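Local coordinates for protein metalloprotease stcE (Escherichia coli, PDB 4DNY) that is a secreted zinc metalloprotease of the metzincin type, a mucinase that probably cleaves O-linked glycoproteins and aids enterohemorrhagic E. coli adhesion and immune evasion, at residues G15-G23 / L109-S120. Numbering follows the deposited sequence.
Sequences GIDFTPHNG and LFKYVNGQWFRS
Phe18 packs against Ser120, and Ile16 against Phe118, on the outer surface of the beta hairpin formed by strands 107-113 and 116-119 and closed by a type I' turn from Val113 to Gln116. The Phe18 ring is sandwiched: on one face, over its centre and close to the ring normal, sits Ser120 CB, 3.9 Å from the centroid, a CH-pi contact; on the opposite face, near the rim, is CG2 of Ile16 from its own segment. The carbonyl O of Phe118 lies in the ring plane, 3.6 Å from Phe18 CE1, at the edge, while that same oxygen accepts the hairpin bond from Lys111 N. Leu109 runs past Phe18 in the opposing direction, its CD2 reaching Phe18 CB at 3.8 Å.

The Ile16 side chain meets Phe118 roughly perpendicularly. Its first two torsions together (chi1 -59°, chi2 -76°) bring CD1 over the Phe118 ring face, 4.0 Å from the centroid, a second CH-pi contact, and CD1 also touches Val113 CG2.

Lys111 supplies the polar link. Its extended chain, with all four torsions near 180°, passes CD by Ile16 CG2 and carries NZ out to Asp17 O at 2.8 Å; the C=O...NZ angle is 153°, with NZ tilted slightly from the carbonyl plane. NZ also donates to a water that lies 2.7 Å from Thr19 O. Beside the inverse gamma turn centred on Phe18, Thr19 OG1 donates to Asp17 OD1, 2.6 Å away, on the syn side but lifted well out of the carboxylate plane.

This surface contact lays the N-terminal loop leading to strand 25-28 against strand 107-113 and edge strand 116-119 of the five-stranded sheet. Phe110 turns away from the loop; it and Trp117 pack on strand 91-95, and Leu109 and Lys111 also touch strand 80-86.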
loop_
_atom_site.group_PDB
_atom_site.type_symbol
_atom_site.label_atom_id
_atom_site.label_comp_id
_atom_site.label_asym_id
_atom_site.label_seq_id
_atom_site.Cartn_x
_atom_site.Cartn_y
_atom_site.Cartn_z
ATOM N N GLY A 15 -10.412 2.650 -16.915
ATOM C CA GLY A 15 -9.239 3.091 -17.764
ATOM C C GLY A 15 -8.150 3.794 -16.950
ATOM O O GLY A 15 -7.546 4.786 -17.388
ATOM N N ILE A 16 -7.905 3.277 -15.744
ATOM C CA ILE A 16 -6.874 3.864 -14.834
ATOM C C ILE A 16 -5.490 3.444 -15.401
ATOM O O ILE A 16 -5.332 2.266 -15.823
ATOM C CB ILE A 16 -7.020 3.370 -13.343
ATOM C CG1 ILE A 16 -8.390 3.696 -12.703
ATOM C CG2 ILE A 16 -5.851 3.951 -12.425
ATOM C CD1 ILE A 16 -8.571 5.080 -12.314
ATOM N N ASP A 17 -4.530 4.375 -15.415
ATOM C CA ASP A 17 -3.152 4.113 -15.852
ATOM C C ASP A 17 -2.299 3.862 -14.610
ATOM O O ASP A 17 -1.831 4.781 -13.952
ATOM C CB ASP A 17 -2.559 5.297 -16.595
ATOM C CG ASP A 17 -1.112 5.067 -16.982
ATOM O OD1 ASP A 17 -0.666 3.890 -17.070
ATOM O OD2 ASP A 17 -0.373 6.066 -17.193
ATOM N N PHE A 18 -2.098 2.586 -14.304
ATOM C CA PHE A 18 -1.274 2.174 -13.167
ATOM C C PHE A 18 0.194 2.228 -13.504
ATOM O O PHE A 18 0.852 1.223 -13.627
ATOM C CB PHE A 18 -1.727 0.774 -12.746
ATOM C CG PHE A 18 -3.031 0.754 -12.041
ATOM C CD1 PHE A 18 -3.111 0.962 -10.703
ATOM C CD2 PHE A 18 -4.204 0.472 -12.736
ATOM C CE1 PHE A 18 -4.290 0.916 -10.065
ATOM C CE2 PHE A 18 -5.420 0.469 -12.074
ATOM C CZ PHE A 18 -5.441 0.712 -10.743
ATOM N N THR A 19 0.687 3.428 -13.734
ATOM C CA THR A 19 2.140 3.668 -13.945
ATOM C C THR A 19 2.545 4.811 -13.022
ATOM O O THR A 19 1.902 5.855 -13.038
ATOM C CB THR A 19 2.447 4.118 -15.353
ATOM O OG1 THR A 19 1.776 3.253 -16.291
ATOM C CG2 THR A 19 3.983 4.088 -15.620
ATOM N N PRO A 20 3.646 4.629 -12.274
ATOM C CA PRO A 20 4.046 5.696 -11.354
ATOM C C PRO A 20 4.520 6.912 -12.076
ATOM O O PRO A 20 4.978 6.808 -13.188
ATOM C CB PRO A 20 5.178 5.077 -10.515
ATOM C CG PRO A 20 5.361 3.767 -10.990
ATOM C CD PRO A 20 4.450 3.402 -12.120
ATOM N N HIS A 21 4.353 8.071 -11.435
ATOM C CA HIS A 21 4.703 9.366 -12.019
ATOM C C HIS A 21 6.170 9.387 -12.434
ATOM O O HIS A 21 6.563 10.036 -13.392
ATOM C CB HIS A 21 4.367 10.505 -11.007
ATOM C CG HIS A 21 4.864 11.861 -11.434
ATOM N ND1 HIS A 21 4.223 12.652 -12.379
ATOM C CD2 HIS A 21 5.975 12.554 -11.061
ATOM C CE1 HIS A 21 4.927 13.770 -12.569
ATOM N NE2 HIS A 21 6.004 13.726 -11.789
ATOM N N ASN A 22 7.017 8.750 -11.650
ATOM C CA ASN A 22 8.454 8.653 -11.923
ATOM C C ASN A 22 9.039 7.449 -11.206
ATOM O O ASN A 22 8.283 6.701 -10.629
ATOM C CB ASN A 22 9.184 9.955 -11.599
ATOM C CG ASN A 22 9.115 10.344 -10.136
ATOM O OD1 ASN A 22 9.038 9.535 -9.269
ATOM N ND2 ASN A 22 9.150 11.638 -9.888
ATOM N N GLY A 23 10.372 7.305 -11.253
ATOM C CA GLY A 23 11.071 6.194 -10.617
ATOM C C GLY A 23 11.427 6.308 -9.167
ATOM O O GLY A 23 12.300 5.571 -8.680
ATOM N N LEU A 109 -2.061 -3.803 -6.180
ATOM C CA LEU A 109 -1.595 -2.510 -6.637
ATOM C C LEU A 109 -2.730 -1.461 -6.576
ATOM O O LEU A 109 -3.880 -1.776 -6.966
ATOM C CB LEU A 109 -1.101 -2.597 -8.057
ATOM C CG LEU A 109 -0.455 -1.348 -8.673
ATOM C CD1 LEU A 109 0.853 -0.984 -7.910
ATOM C CD2 LEU A 109 -0.147 -1.551 -10.136
ATOM N N PHE A 110 -2.425 -0.276 -6.062
ATOM C CA PHE A 110 -3.367 0.804 -5.817
ATOM C C PHE A 110 -2.836 2.112 -6.379
ATOM O O PHE A 110 -1.622 2.355 -6.384
ATOM C CB PHE A 110 -3.619 0.982 -4.310
ATOM C CG PHE A 110 -4.186 -0.206 -3.618
ATOM C CD1 PHE A 110 -5.559 -0.342 -3.402
ATOM C CD2 PHE A 110 -3.366 -1.190 -3.142
ATOM C CE1 PHE A 110 -6.070 -1.446 -2.757
ATOM C CE2 PHE A 110 -3.883 -2.304 -2.460
ATOM C CZ PHE A 110 -5.247 -2.394 -2.262
ATOM N N LYS A 111 -3.756 2.966 -6.852
ATOM C CA LYS A 111 -3.466 4.325 -7.280
ATOM C C LYS A 111 -4.570 5.277 -6.805
ATOM O O LYS A 111 -5.721 4.947 -6.868
ATOM C CB LYS A 111 -3.345 4.387 -8.818
ATOM C CG LYS A 111 -3.012 5.773 -9.350
ATOM C CD LYS A 111 -2.646 5.777 -10.815
ATOM C CE LYS A 111 -2.520 7.173 -11.340
ATOM N NZ LYS A 111 -1.958 7.276 -12.754
ATOM N N TYR A 112 -4.174 6.463 -6.326
ATOM C CA TYR A 112 -5.091 7.437 -5.772
ATOM C C TYR A 112 -5.418 8.464 -6.876
ATOM O O TYR A 112 -4.515 9.091 -7.412
ATOM C CB TYR A 112 -4.409 8.140 -4.604
ATOM C CG TYR A 112 -5.313 8.835 -3.636
ATOM C CD1 TYR A 112 -5.989 8.130 -2.660
ATOM C CD2 TYR A 112 -5.383 10.217 -3.609
ATOM C CE1 TYR A 112 -6.762 8.730 -1.724
ATOM C CE2 TYR A 112 -6.155 10.858 -2.624
ATOM C CZ TYR A 112 -6.825 10.097 -1.675
ATOM O OH TYR A 112 -7.575 10.736 -0.678
ATOM N N VAL A 113 -6.684 8.572 -7.238
ATOM C CA VAL A 113 -7.111 9.485 -8.289
ATOM C C VAL A 113 -8.279 10.315 -7.768
ATOM O O VAL A 113 -9.349 9.752 -7.419
ATOM C CB VAL A 113 -7.507 8.744 -9.580
ATOM C CG1 VAL A 113 -7.847 9.723 -10.657
ATOM C CG2 VAL A 113 -6.328 7.828 -10.018
ATOM N N ASN A 114 -8.088 11.622 -7.792
ATOM C CA ASN A 114 -9.121 12.588 -7.379
ATOM C C ASN A 114 -9.762 12.221 -6.058
ATOM O O ASN A 114 -11.020 12.226 -5.934
ATOM C CB ASN A 114 -10.152 12.824 -8.449
ATOM C CG ASN A 114 -10.996 14.037 -8.182
ATOM O OD1 ASN A 114 -10.512 15.046 -7.626
ATOM N ND2 ASN A 114 -12.295 13.985 -8.518
ATOM N N GLY A 115 -8.906 11.855 -5.087
ATOM C CA GLY A 115 -9.368 11.673 -3.709
ATOM C C GLY A 115 -9.804 10.269 -3.332
ATOM O O GLY A 115 -10.354 10.043 -2.248
ATOM N N GLN A 116 -9.584 9.279 -4.207
ATOM C CA GLN A 116 -9.998 7.901 -3.951
ATOM C C GLN A 116 -8.916 6.902 -4.425
ATOM O O GLN A 116 -8.395 7.023 -5.510
ATOM C CB GLN A 116 -11.307 7.608 -4.668
ATOM C CG GLN A 116 -11.943 6.240 -4.346
ATOM C CD GLN A 116 -13.250 6.030 -5.061
ATOM O OE1 GLN A 116 -14.247 6.682 -4.788
ATOM N NE2 GLN A 116 -13.229 5.129 -6.050
ATOM N N TRP A 117 -8.685 5.847 -3.624
ATOM C CA TRP A 117 -7.853 4.760 -4.034
ATOM C C TRP A 117 -8.589 3.835 -5.003
ATOM O O TRP A 117 -9.773 3.473 -4.763
ATOM C CB TRP A 117 -7.406 3.895 -2.835
ATOM C CG TRP A 117 -6.383 4.556 -1.970
ATOM C CD1 TRP A 117 -6.603 5.119 -0.770
ATOM C CD2 TRP A 117 -5.010 4.785 -2.301
ATOM N NE1 TRP A 117 -5.426 5.668 -0.288
ATOM C CE2 TRP A 117 -4.426 5.451 -1.214
ATOM C CE3 TRP A 117 -4.185 4.461 -3.427
ATOM C CZ2 TRP A 117 -3.086 5.852 -1.227
ATOM C CZ3 TRP A 117 -2.872 4.827 -3.436
ATOM C CH2 TRP A 117 -2.320 5.514 -2.312
ATOM N N PHE A 118 -7.926 3.453 -6.093
ATOM C CA PHE A 118 -8.383 2.454 -7.028
ATOM C C PHE A 118 -7.443 1.249 -6.950
ATOM O O PHE A 118 -6.244 1.413 -7.032
ATOM C CB PHE A 118 -8.402 3.010 -8.446
ATOM C CG PHE A 118 -9.443 4.048 -8.639
ATOM C CD1 PHE A 118 -10.678 3.712 -9.147
ATOM C CD2 PHE A 118 -9.200 5.356 -8.289
ATOM C CE1 PHE A 118 -11.666 4.684 -9.283
ATOM C CE2 PHE A 118 -10.220 6.319 -8.401
ATOM C CZ PHE A 118 -11.417 5.963 -8.913
ATOM N N ARG A 119 -7.998 0.061 -6.819
ATOM C CA ARG A 119 -7.250 -1.177 -6.835
ATOM C C ARG A 119 -7.260 -1.788 -8.231
ATOM O O ARG A 119 -8.298 -1.977 -8.850
ATOM C CB ARG A 119 -7.825 -2.164 -5.797
ATOM C CG ARG A 119 -6.953 -3.393 -5.622
ATOM C CD ARG A 119 -7.505 -4.328 -4.532
ATOM N NE ARG A 119 -8.703 -5.023 -4.909
ATOM C CZ ARG A 119 -8.674 -6.083 -5.734
ATOM N NH1 ARG A 119 -7.502 -6.523 -6.229
ATOM N NH2 ARG A 119 -9.778 -6.707 -6.052
ATOM N N SER A 120 -6.079 -2.106 -8.730
ATOM C CA SER A 120 -5.923 -2.782 -10.017
ATOM C C SER A 120 -6.646 -4.099 -10.015
ATOM O O SER A 120 -6.440 -4.930 -9.155
ATOM C CB SER A 120 -4.452 -2.976 -10.305
ATOM O OG SER A 120 -4.278 -3.607 -11.570
HETATM O O HOH W 1 0.641 7.596 -11.488
#